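Local coordinates for protein rhodopsin (Rubrobacter xylanophilus, PDB 6KFQ) that probably pumps protons across the membrane when light excites the retinal chromophore it carries covalently within a bundle of seven transmembrane helices, at residues 39-44 against 207-212; 47-52 against 203-208; 81-86 against 173-178. One frame throughout, in Å; residues are numbered along the deposited sequence.

Contact 1. Residues 39-44 against 207-212; sequences ATITGI and LAKVGF. With RET (retinal), chain R; MPG ([(Z)-octadec-9-enyl] (2R)-2,3-bis(oxidanyl)propanoate), chain K.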
loop_
_atom_site.group_PDB
_atom_site.type_symbol
_atom_site.label_atom_id
_atom_site.label_comp_id
_atom_site.label_asym_id
_atom_site.label_seq_id
_atom_site.Cartn_x
_atom_site.Cartn_y
_atom_site.Cartn_z
ATOM N N ALA A 39 -1.165 10.606 5.895
ATOM C CA ALA A 39 -0.003 10.743 6.769
ATOM C C ALA A 39 0.178 9.518 7.662
ATOM O O ALA A 39 1.310 9.188 8.036
ATOM C CB ALA A 39 -0.133 12.011 7.615
ATOM N N THR A 40 -0.917 8.830 8.003
ATOM C CA THR A 40 -0.813 7.589 8.767
ATOM C C THR A 40 -0.214 6.473 7.922
ATOM O O THR A 40 0.538 5.633 8.432
ATOM C CB THR A 40 -2.187 7.178 9.301
ATOM O OG1 THR A 40 -2.608 8.106 10.304
ATOM C CG2 THR A 40 -2.140 5.787 9.909
ATOM N N ILE A 41 -0.542 6.447 6.628
ATOM C CA ILE A 41 0.044 5.459 5.725
ATOM C C ILE A 41 1.565 5.574 5.735
ATOM O O ILE A 41 2.278 4.587 5.949
ATOM C CB ILE A 41 -0.529 5.627 4.307
ATOM C CG1 ILE A 41 -1.991 5.160 4.273
ATOM C CG2 ILE A 41 0.322 4.874 3.274
ATOM C CD1 ILE A 41 -2.750 5.567 3.021
ATOM N N THR A 42 2.084 6.786 5.529
ATOM C CA THR A 42 3.534 6.948 5.490
ATOM C C THR A 42 4.147 6.809 6.876
ATOM O O THR A 42 5.265 6.297 7.007
ATOM C CB THR A 42 3.906 8.290 4.863
ATOM O OG1 THR A 42 3.179 9.349 5.504
ATOM C CG2 THR A 42 3.610 8.282 3.360
ATOM N N GLY A 43 3.427 7.239 7.913
ATOM C CA GLY A 43 3.957 7.150 9.266
ATOM C C GLY A 43 4.147 5.715 9.718
ATOM O O GLY A 43 5.179 5.366 10.298
ATOM N N ILE A 44 3.150 4.860 9.457
ATOM C CA ILE A 44 3.287 3.440 9.769
ATOM C C ILE A 44 4.440 2.837 8.980
ATOM O O ILE A 44 5.243 2.064 9.514
ATOM C CB ILE A 44 1.963 2.698 9.496
ATOM C CG1 ILE A 44 0.919 3.045 10.562
ATOM C CG2 ILE A 44 2.189 1.181 9.430
ATOM C CD1 ILE A 44 1.242 2.472 11.930
ATOM N N LEU A 207 6.936 5.126 -3.914
ATOM C CA LEU A 207 6.015 5.566 -4.957
ATOM C C LEU A 207 4.567 5.309 -4.555
ATOM O O LEU A 207 3.703 6.184 -4.696
ATOM C CB LEU A 207 6.342 4.855 -6.269
ATOM C CG LEU A 207 7.721 5.163 -6.869
ATOM C CD1 LEU A 207 7.920 4.325 -8.136
ATOM C CD2 LEU A 207 7.870 6.669 -7.170
ATOM N N ALA A 208 4.282 4.106 -4.054
ATOM C CA ALA A 208 2.912 3.715 -3.737
ATOM C C ALA A 208 2.347 4.430 -2.517
ATOM O O ALA A 208 1.120 4.402 -2.324
ATOM C CB ALA A 208 2.847 2.192 -3.528
ATOM N N LYS A 209 3.196 5.084 -1.709
ATOM C CA LYS A 209 2.753 5.778 -0.502
ATOM C C LYS A 209 3.063 7.266 -0.556
ATOM O O LYS A 209 2.144 8.081 -0.423
ATOM C CB LYS A 209 3.385 5.152 0.753
ATOM C CG LYS A 209 2.910 3.710 1.041
ATOM C CD LYS A 209 3.478 3.140 2.341
ATOM C CE LYS A 209 2.844 1.783 2.671
ATOM N NZ LYS A 209 3.470 0.662 1.918
ATOM N N VAL A 210 4.328 7.648 -0.731
ATOM C CA VAL A 210 4.651 9.070 -0.800
ATOM C C VAL A 210 4.247 9.649 -2.146
ATOM O O VAL A 210 3.694 10.746 -2.211
ATOM C CB VAL A 210 6.145 9.297 -0.511
ATOM C CG1 VAL A 210 6.494 10.788 -0.698
ATOM C CG2 VAL A 210 6.474 8.855 0.900
ATOM N N GLY A 211 4.508 8.926 -3.238
ATOM C CA GLY A 211 4.062 9.403 -4.537
ATOM C C GLY A 211 2.550 9.493 -4.615
ATOM O O GLY A 211 1.991 10.523 -5.000
ATOM N N PHE A 212 1.871 8.399 -4.255
ATOM C CA PHE A 212 0.418 8.394 -4.109
ATOM C C PHE A 212 -0.059 9.574 -3.268
ATOM O O PHE A 212 -0.900 10.367 -3.708
ATOM C CB PHE A 212 0.012 7.041 -3.496
ATOM C CG PHE A 212 -1.474 6.818 -3.319
ATOM C CD1 PHE A 212 -2.142 7.355 -2.231
ATOM C CD2 PHE A 212 -2.168 5.968 -4.175
ATOM C CE1 PHE A 212 -3.496 7.111 -2.039
ATOM C CE2 PHE A 212 -3.525 5.700 -3.975
ATOM C CZ PHE A 212 -4.184 6.278 -2.917
HETATM C C1 RET R . 2.603 -10.472 -1.878
HETATM C C2 RET R . 3.057 -11.931 -2.030
HETATM C C3 RET R . 1.952 -12.913 -2.358
HETATM C C4 RET R . 1.199 -12.498 -3.606
HETATM C C5 RET R . 0.912 -11.015 -3.687
HETATM C C6 RET R . 1.468 -10.113 -2.858
HETATM C C7 RET R . 1.140 -8.702 -3.009
HETATM C C8 RET R . 1.459 -7.630 -2.234
HETATM C C9 RET R . 1.126 -6.236 -2.417
HETATM C C10 RET R . 1.715 -5.324 -1.623
HETATM C C11 RET R . 1.529 -3.902 -1.626
HETATM C C12 RET R . 2.165 -3.134 -0.747
HETATM C C13 RET R . 2.069 -1.699 -0.611
HETATM C C14 RET R . 2.705 -1.102 0.425
HETATM C C15 RET R . 2.711 0.292 0.765
HETATM C C16 RET R . 2.146 -10.282 -0.425
HETATM C C17 RET R . 3.872 -9.631 -2.117
HETATM C C18 RET R . -0.192 -10.698 -4.658
HETATM C C19 RET R . 0.156 -5.862 -3.502
HETATM C C20 RET R . 1.235 -0.947 -1.610
HETATM C C15 MPG K . 4.395 11.159 -7.701
HETATM C C16 MPG K . 4.946 10.305 -8.815
HETATM C C17 MPG K . 4.558 8.854 -8.752
HETATM C C18 MPG K . 5.171 8.026 -9.857
#
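Ile41 and Lys209 make the closest apolar contact between residues 39-44 and 207-212, and what touches is a methyl branch against the shaft of the lysine. CG2 of Ile41 lies 3.6 Å from Lys209 CG and nearly as close to CD, so the branch lies against the middle of the chain and not its nitrogen end. With CG1 turned beside the backbone nitrogen (chi1 -71°), CG2 is the branch left to face the lysine. A second apolar contact follows next door, where Thr42 CG2 meets Val210 CG2 at 3.8 Å, the two side chains crossing at about a right angle. The hydroxyl of Thr42 is used elsewhere: its OG1 is hydrogen-bonded to Thr17 OG1 of helix 2-23.

The segments run roughly antiparallel, their axes 138° apart and 9.4 Å from each other at closest approach. They belong to the seven-helix bundle of the microbial rhodopsins, in which a lysine of the last transmembrane helix carries the chromophore. A wider, pi-type turn marks this point of the helix, and its Phe212 N bonds to Leu207 O, five residues back, at 2.9 Å.

The covalent interaction is the Schiff-base linkage, Lys209 NZ to retinal C15, at 1.4 Å. The lysine chain is extended as far as CE and then bends (chi4 81°), which takes NZ away from helix 32-53 and into the retinal pocket. Met13 of helix 2-23 and Thr78 of helix 70-90 also touch this side chain, while Ala208 CB lies 4.0 Å from retinal C20. On helix 194-218 a lipid chain is met too: the CA of Gly211 is 3.6 Å from C15 of the lipid of chain K.

Contact 2. Residues 47-52 against 203-208; sequences IAYLVM and VLDLLA. With MPG ([(Z)-octadec-9-enyl] (2R)-2,3-bis(oxidanyl)propanoate), chain E; MPG ([(Z)-octadec-9-enyl] (2R)-2,3-bis(oxidanyl)propanoate), chain N.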
loop_
_atom_site.group_PDB
_atom_site.type_symbol
_atom_site.label_atom_id
_atom_site.label_comp_id
_atom_site.label_asym_id
_atom_site.label_seq_id
_atom_site.Cartn_x
_atom_site.Cartn_y
_atom_site.Cartn_z
ATOM N N ILE A 47 7.716 3.743 10.562
ATOM C CA ILE A 47 8.008 2.925 11.739
ATOM C C ILE A 47 8.530 1.553 11.326
ATOM O O ILE A 47 9.524 1.056 11.871
ATOM C CB ILE A 47 6.759 2.808 12.633
ATOM C CG1 ILE A 47 6.398 4.166 13.238
ATOM C CG2 ILE A 47 6.979 1.778 13.734
ATOM C CD1 ILE A 47 5.046 4.185 13.946
ATOM N N ALA A 48 7.873 0.916 10.356
ATOM C CA ALA A 48 8.338 -0.394 9.909
ATOM C C ALA A 48 9.757 -0.319 9.371
ATOM O O ALA A 48 10.602 -1.163 9.701
ATOM C CB ALA A 48 7.397 -0.957 8.838
ATOM N N TYR A 49 10.042 0.690 8.544
ATOM C CA TYR A 49 11.383 0.823 7.984
ATOM C C TYR A 49 12.418 1.102 9.065
ATOM O O TYR A 49 13.550 0.614 8.979
ATOM C CB TYR A 49 11.397 1.908 6.906
ATOM C CG TYR A 49 11.146 1.324 5.536
ATOM C CD1 TYR A 49 9.878 1.354 4.960
ATOM C CD2 TYR A 49 12.171 0.700 4.832
ATOM C CE1 TYR A 49 9.648 0.799 3.703
ATOM C CE2 TYR A 49 11.948 0.141 3.579
ATOM C CZ TYR A 49 10.690 0.194 3.023
ATOM O OH TYR A 49 10.470 -0.370 1.782
ATOM N N LEU A 50 12.059 1.878 10.092
ATOM C CA LEU A 50 12.999 2.103 11.189
ATOM C C LEU A 50 13.284 0.806 11.929
ATOM O O LEU A 50 14.439 0.509 12.261
ATOM C CB LEU A 50 12.452 3.158 12.153
ATOM C CG LEU A 50 13.368 3.641 13.278
ATOM C CD1 LEU A 50 14.739 4.033 12.740
ATOM C CD2 LEU A 50 12.722 4.810 14.014
ATOM N N VAL A 51 12.236 0.020 12.196
ATOM C CA VAL A 51 12.406 -1.271 12.857
ATOM C C VAL A 51 13.346 -2.157 12.050
ATOM O O VAL A 51 14.323 -2.699 12.581
ATOM C CB VAL A 51 11.040 -1.943 13.083
ATOM C CG1 VAL A 51 11.227 -3.380 13.543
ATOM C CG2 VAL A 51 10.237 -1.164 14.116
ATOM N N MET A 52 13.083 -2.297 10.751
ATOM C CA MET A 52 13.949 -3.120 9.915
ATOM C C MET A 52 15.349 -2.524 9.790
ATOM O O MET A 52 16.340 -3.264 9.787
ATOM C CB MET A 52 13.319 -3.309 8.541
ATOM C CG MET A 52 11.969 -4.030 8.601
ATOM S SD MET A 52 11.407 -4.434 6.939
ATOM C CE MET A 52 10.743 -2.867 6.384
ATOM N N VAL A 203 11.651 1.189 -3.423
ATOM C CA VAL A 203 11.215 2.093 -4.482
ATOM C C VAL A 203 9.704 2.018 -4.640
ATOM O O VAL A 203 9.014 3.045 -4.692
ATOM C CB VAL A 203 11.928 1.777 -5.809
ATOM C CG1 VAL A 203 11.374 2.648 -6.928
ATOM C CG2 VAL A 203 13.433 1.974 -5.677
ATOM N N LEU A 204 9.164 0.792 -4.704
ATOM C CA LEU A 204 7.721 0.622 -4.790
ATOM C C LEU A 204 7.013 1.288 -3.616
ATOM O O LEU A 204 6.026 2.010 -3.802
ATOM C CB LEU A 204 7.373 -0.876 -4.844
ATOM C CG LEU A 204 7.820 -1.573 -6.128
ATOM C CD1 LEU A 204 7.603 -3.100 -6.016
ATOM C CD2 LEU A 204 7.029 -1.015 -7.301
ATOM N N ASP A 205 7.479 1.025 -2.392
ATOM C CA ASP A 205 6.821 1.604 -1.220
ATOM C C ASP A 205 6.782 3.127 -1.292
ATOM O O ASP A 205 5.753 3.743 -1.000
ATOM C CB ASP A 205 7.537 1.183 0.061
ATOM C CG ASP A 205 7.250 -0.249 0.459
ATOM O OD1 ASP A 205 6.328 -0.876 -0.117
ATOM O OD2 ASP A 205 7.958 -0.741 1.367
ATOM N N LEU A 206 7.895 3.754 -1.660
ATOM C CA LEU A 206 7.925 5.213 -1.683
ATOM C C LEU A 206 6.982 5.765 -2.745
ATOM O O LEU A 206 6.276 6.752 -2.505
ATOM C CB LEU A 206 9.355 5.699 -1.910
ATOM C CG LEU A 206 10.258 5.534 -0.689
ATOM C CD1 LEU A 206 11.704 5.753 -1.070
ATOM C CD2 LEU A 206 9.850 6.511 0.410
ATOM N N LEU A 207 6.936 5.126 -3.914
ATOM C CA LEU A 207 6.015 5.566 -4.957
ATOM C C LEU A 207 4.567 5.309 -4.555
ATOM O O LEU A 207 3.703 6.184 -4.696
ATOM C CB LEU A 207 6.342 4.855 -6.269
ATOM C CG LEU A 207 7.721 5.163 -6.869
ATOM C CD1 LEU A 207 7.920 4.325 -8.136
ATOM C CD2 LEU A 207 7.870 6.669 -7.170
ATOM N N ALA A 208 4.282 4.106 -4.054
ATOM C CA ALA A 208 2.912 3.715 -3.737
ATOM C C ALA A 208 2.347 4.430 -2.517
ATOM O O ALA A 208 1.120 4.402 -2.324
ATOM C CB ALA A 208 2.847 2.192 -3.528
HETATM C C2 MPG E . 14.929 2.530 24.035
HETATM C C3 MPG E . 15.452 3.750 23.329
HETATM C C4 MPG E . 14.767 4.004 22.015
HETATM C C5 MPG E . 15.409 5.074 21.172
HETATM C C6 MPG E . 14.676 5.343 19.886
HETATM C C7 MPG E . 15.251 6.474 19.047
HETATM C C8 MPG E . 14.326 6.916 17.962
HETATM C C9 MPG E . 13.008 7.371 18.505
HETATM C C10 MPG E . 11.938 7.693 17.826
HETATM C C11 MPG E . 11.725 7.578 16.349
HETATM C C12 MPG E . 10.520 8.343 15.900
HETATM C C13 MPG E . 10.205 8.261 14.416
HETATM C C14 MPG E . 9.578 6.963 13.970
HETATM C C15 MPG E . 8.430 7.148 13.004
HETATM C C16 MPG E . 7.199 7.762 13.630
HETATM C C17 MPG E . 6.146 8.261 12.674
HETATM C C18 MPG E . 6.583 9.469 11.880
HETATM O O1 MPG E . 17.234 2.035 24.112
HETATM C C1 MPG E . 15.991 1.841 24.826
HETATM C CXD MPG E . 19.585 1.925 24.005
HETATM O O2 MPG E . 19.642 2.010 22.588
HETATM C C21 MPG E . 20.836 1.280 24.581
HETATM O O3 MPG E . 21.267 0.215 23.744
HETATM O O4 MPG E . 18.227 0.247 25.055
HETATM C CX3 MPG E . 18.277 1.296 24.467
HETATM C C13 MPG N . 6.168 -3.910 12.696
HETATM C C14 MPG N . 6.351 -2.416 12.787
HETATM C C15 MPG N . 5.494 -1.628 11.828
HETATM C C16 MPG N . 4.047 -1.490 12.235
HETATM C C17 MPG N . 3.819 -0.561 13.400
HETATM C C18 MPG N . 2.373 -0.455 13.818
#
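The retinal pocket of this bacteriorhodopsin-like protein includes Asp205, and Tyr49 reaches it from helix 32-53 to make the one direct link between residues 47-52 and 203-208. Tyr49 OH donates a hydrogen bond to Asp205 OD2, a short one at 2.6 Å. Asp205 OD2 sits at the ring edge, near the ring plane, 3.3 Å from Tyr49 CE1. Ring and carboxylate are turned almost perpendicular to each other, 81° apart. The hydroxyl approaches OD2 on its anti side, 29° out of the carboxylate plane. CG of Asp205 lies opposite its own carbonyl carbon (chi1 -75°), which carries the group across to the tyrosine.

One face of the Tyr49 ring is covered by Met52, whose CE stands 4.1 Å above the plane over its centre. The outer side of helix 32-53 meets lipid instead: Ile47 CG1 lies 3.6 Å from C15 of the lipid of chain E, and Ala48 CB is equally close to C15 of the lipid of chain N. The other carboxylate oxygen, Asp205 OD1, is hydrogen-bonded to Tyr178 OH of helix 158-184. A phenylalanine in place of Tyr49 would probably leave OD2 without this donor and the carboxylate freer to turn. Because each oxygen of the buried Asp205 is held by a different tyrosine, from two different helices, the two bonds probably restrain the carboxylate from turning, close to the chromophore.

Contact 3. Residues 81-86 against 173-178; sequences LLLLDL and VLWICY. With RET (retinal), chain R; MPG ([(Z)-octadec-9-enyl] (2R)-2,3-bis(oxidanyl)propanoate), chain F.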
loop_
_atom_site.group_PDB
_atom_site.type_symbol
_atom_site.label_atom_id
_atom_site.label_comp_id
_atom_site.label_asym_id
_atom_site.label_seq_id
_atom_site.Cartn_x
_atom_site.Cartn_y
_atom_site.Cartn_z
ATOM N N LEU A 81 -5.640 1.123 4.156
ATOM C CA LEU A 81 -5.789 2.575 4.212
ATOM C C LEU A 81 -5.645 3.198 2.830
ATOM O O LEU A 81 -6.335 4.175 2.511
ATOM C CB LEU A 81 -4.769 3.182 5.183
ATOM C CG LEU A 81 -4.959 2.939 6.681
ATOM C CD1 LEU A 81 -3.759 3.445 7.473
ATOM C CD2 LEU A 81 -6.223 3.621 7.173
ATOM N N LEU A 82 -4.749 2.661 2.001
ATOM C CA LEU A 82 -4.651 3.133 0.622
ATOM C C LEU A 82 -5.949 2.864 -0.134
ATOM O O LEU A 82 -6.458 3.728 -0.856
ATOM C CB LEU A 82 -3.476 2.461 -0.090
ATOM C CG LEU A 82 -2.083 2.974 0.302
ATOM C CD1 LEU A 82 -1.040 2.003 -0.164
ATOM C CD2 LEU A 82 -1.809 4.375 -0.263
ATOM N N LEU A 83 -6.495 1.659 0.014
ATOM C CA LEU A 83 -7.778 1.372 -0.609
ATOM C C LEU A 83 -8.860 2.287 -0.060
ATOM O O LEU A 83 -9.730 2.746 -0.806
ATOM C CB LEU A 83 -8.139 -0.102 -0.396
ATOM C CG LEU A 83 -7.101 -1.041 -1.003
ATOM C CD1 LEU A 83 -7.412 -2.489 -0.635
ATOM C CD2 LEU A 83 -7.074 -0.863 -2.514
ATOM N N LEU A 84 -8.826 2.561 1.247
ATOM C CA LEU A 84 -9.791 3.475 1.846
ATOM C C LEU A 84 -9.709 4.860 1.214
ATOM O O LEU A 84 -10.736 5.460 0.881
ATOM C CB LEU A 84 -9.566 3.557 3.355
ATOM C CG LEU A 84 -10.595 4.396 4.115
ATOM C CD1 LEU A 84 -12.024 3.931 3.809
ATOM C CD2 LEU A 84 -10.319 4.338 5.615
ATOM N N ASP A 85 -8.495 5.400 1.066
ATOM C CA ASP A 85 -8.336 6.650 0.322
ATOM C C ASP A 85 -9.038 6.579 -1.034
ATOM O O ASP A 85 -9.728 7.522 -1.440
ATOM C CB ASP A 85 -6.854 6.966 0.115
ATOM C CG ASP A 85 -6.274 7.851 1.203
ATOM O OD1 ASP A 85 -7.040 8.474 1.964
ATOM O OD2 ASP A 85 -5.029 7.923 1.284
ATOM N N LEU A 86 -8.872 5.464 -1.750
ATOM C CA LEU A 86 -9.480 5.359 -3.068
ATOM C C LEU A 86 -10.995 5.275 -2.964
ATOM O O LEU A 86 -11.708 5.871 -3.777
ATOM C CB LEU A 86 -8.925 4.144 -3.818
ATOM C CG LEU A 86 -7.467 4.176 -4.268
ATOM C CD1 LEU A 86 -7.067 2.848 -4.922
ATOM C CD2 LEU A 86 -7.199 5.345 -5.204
ATOM N N VAL A 173 -0.640 -0.428 -11.297
ATOM C CA VAL A 173 0.681 -0.688 -11.867
ATOM C C VAL A 173 1.671 -1.074 -10.778
ATOM O O VAL A 173 2.397 -2.069 -10.897
ATOM C CB VAL A 173 1.174 0.531 -12.666
ATOM C CG1 VAL A 173 2.620 0.346 -13.061
ATOM C CG2 VAL A 173 0.295 0.731 -13.907
ATOM N N LEU A 174 1.733 -0.281 -9.710
ATOM C CA LEU A 174 2.734 -0.527 -8.675
ATOM C C LEU A 174 2.424 -1.800 -7.899
ATOM O O LEU A 174 3.331 -2.584 -7.603
ATOM C CB LEU A 174 2.819 0.674 -7.725
ATOM C CG LEU A 174 3.418 1.964 -8.292
ATOM C CD1 LEU A 174 3.388 3.038 -7.224
ATOM C CD2 LEU A 174 4.846 1.754 -8.774
ATOM N N TRP A 175 1.150 -2.032 -7.566
ATOM C CA TRP A 175 0.846 -3.187 -6.730
ATOM C C TRP A 175 1.131 -4.490 -7.456
ATOM O O TRP A 175 1.515 -5.473 -6.826
ATOM C CB TRP A 175 -0.606 -3.160 -6.258
ATOM C CG TRP A 175 -0.914 -2.115 -5.202
ATOM C CD1 TRP A 175 -0.340 -0.876 -5.074
ATOM C CD2 TRP A 175 -1.871 -2.225 -4.134
ATOM N NE1 TRP A 175 -0.887 -0.209 -3.995
ATOM C CE2 TRP A 175 -1.834 -1.010 -3.410
ATOM C CE3 TRP A 175 -2.759 -3.228 -3.726
ATOM C CZ2 TRP A 175 -2.646 -0.779 -2.297
ATOM C CZ3 TRP A 175 -3.563 -3.000 -2.626
ATOM C CH2 TRP A 175 -3.503 -1.789 -1.920
ATOM N N ILE A 176 0.932 -4.522 -8.773
ATOM C CA ILE A 176 1.273 -5.708 -9.546
ATOM C C ILE A 176 2.764 -6.023 -9.437
ATOM O O ILE A 176 3.169 -7.191 -9.487
ATOM C CB ILE A 176 0.807 -5.510 -10.996
ATOM C CG1 ILE A 176 -0.718 -5.649 -11.065
ATOM C CG2 ILE A 176 1.478 -6.503 -11.932
ATOM C CD1 ILE A 176 -1.283 -5.245 -12.381
ATOM N N CYS A 177 3.603 -5.003 -9.230
ATOM C CA CYS A 177 5.036 -5.274 -9.125
ATOM C C CYS A 177 5.399 -6.044 -7.856
ATOM O O CYS A 177 6.427 -6.732 -7.836
ATOM C CB CYS A 177 5.830 -3.964 -9.173
ATOM S SG CYS A 177 5.696 -3.129 -10.773
ATOM N N TYR A 178 4.598 -5.936 -6.790
ATOM C CA TYR A 178 5.007 -6.529 -5.515
ATOM C C TYR A 178 5.107 -8.044 -5.579
ATOM O O TYR A 178 6.134 -8.586 -5.137
ATOM C CB TYR A 178 4.067 -6.102 -4.382
ATOM C CG TYR A 178 4.322 -4.711 -3.854
ATOM C CD1 TYR A 178 3.845 -3.603 -4.532
ATOM C CD2 TYR A 178 5.022 -4.509 -2.663
ATOM C CE1 TYR A 178 4.060 -2.321 -4.045
ATOM C CE2 TYR A 178 5.241 -3.234 -2.168
ATOM C CZ TYR A 178 4.763 -2.146 -2.862
ATOM O OH TYR A 178 4.980 -0.869 -2.379
HETATM C C1 RET R . 2.603 -10.472 -1.878
HETATM C C2 RET R . 3.057 -11.931 -2.030
HETATM C C3 RET R . 1.952 -12.913 -2.358
HETATM C C4 RET R . 1.199 -12.498 -3.606
HETATM C C5 RET R . 0.912 -11.015 -3.687
HETATM C C6 RET R . 1.468 -10.113 -2.858
HETATM C C7 RET R . 1.140 -8.702 -3.009
HETATM C C8 RET R . 1.459 -7.630 -2.234
HETATM C C9 RET R . 1.126 -6.236 -2.417
HETATM C C10 RET R . 1.715 -5.324 -1.623
HETATM C C11 RET R . 1.529 -3.902 -1.626
HETATM C C12 RET R . 2.165 -3.134 -0.747
HETATM C C13 RET R . 2.069 -1.699 -0.611
HETATM C C14 RET R . 2.705 -1.102 0.425
HETATM C C15 RET R . 2.711 0.292 0.765
HETATM C C16 RET R . 2.146 -10.282 -0.425
HETATM C C17 RET R . 3.872 -9.631 -2.117
HETATM C C18 RET R . -0.192 -10.698 -4.658
HETATM C C19 RET R . 0.156 -5.862 -3.502
HETATM C C20 RET R . 1.235 -0.947 -1.610
HETATM C C4 MPG F . -10.033 0.540 -15.986
HETATM C C5 MPG F . -8.635 1.093 -16.133
HETATM C C6 MPG F . -7.541 0.089 -15.858
HETATM C C7 MPG F . -6.127 0.651 -15.949
HETATM C C8 MPG F . -5.057 -0.389 -15.815
HETATM C C9 MPG F . -3.661 0.153 -15.853
HETATM C C10 MPG F . -2.595 -0.604 -15.906
HETATM C C11 MPG F . -2.649 -2.099 -15.965
HETATM C C12 MPG F . -1.343 -2.748 -16.300
HETATM C C13 MPG F . -0.304 -2.741 -15.190
HETATM C C14 MPG F . 0.991 -3.404 -15.594
HETATM C C15 MPG F . 2.006 -3.591 -14.490
HETATM C C16 MPG F . 3.275 -4.256 -14.965
HETATM C C17 MPG F . 4.278 -4.645 -13.913
HETATM C C18 MPG F . 5.490 -5.352 -14.476
#
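Trp175 presents one face of its indole to retinal and its edge to Leu82, a wall of the chromophore pocket common to microbial rhodopsins, where helix 70-90 meets helix 158-184 beside the retinal. The retinal methyl C20 sits 3.2 Å above the indole plane, displaced toward the rim, and its nearest ring atom is Trp175 NE1 at 3.3 Å. Near the plane of the ring, Leu82 CD1 touches Trp175 CZ2 at 3.9 Å. Leu83 comes in obliquely, its CD2 3.7 Å from Trp175 CH2, so the two leucines together hold the far end of the indole. A chi1 of -72° turns the indole beside the backbone nitrogen of Trp175, pointing it at these leucines.

Tyr178 supplies a second flat surface. Retinal C11 lies 3.5 Å above its plane, over the ring centre, and the polyene runs along the face so that C12 also approaches CE2. The Tyr178 ring is in turn packed edge-to-face with Trp75 of helix 70-90.

Further partners enclose the same region: Asp108 of helix 98-120 touches both Leu83 and Trp175, and Phe138 of helix 124-153 touches Trp175. The membrane side of helix 158-184 meets a lipid chain, with Val173 CG2 3.7 Å from C13 of the lipid of chain F and Cys177 SG 3.8 Å from its C17.

Overall arrangement
Contacts 1 and 2 both join helix 32-53 to helix 194-218, their centres about 9 Å apart, and share Leu207 and Ala208. Because the helices run in opposing senses, the earlier segment 39-44 pairs with the later 207-212, and 47-52 with 203-208. Contact 3 joins helix 70-90 to helix 158-184; its segments fall between those of the other two along the chain, and its centre lies about 11 Å from that of contact 1 and about 14 Å from that of contact 2. Leu82 packs on both Ala208 and Phe212, which ties contact 3 to helix 194-218. All three bear on the retinal pocket: contact 1 anchors the chromophore, contact 2 holds a neighbouring carboxylate, and contact 3 lines the polyene.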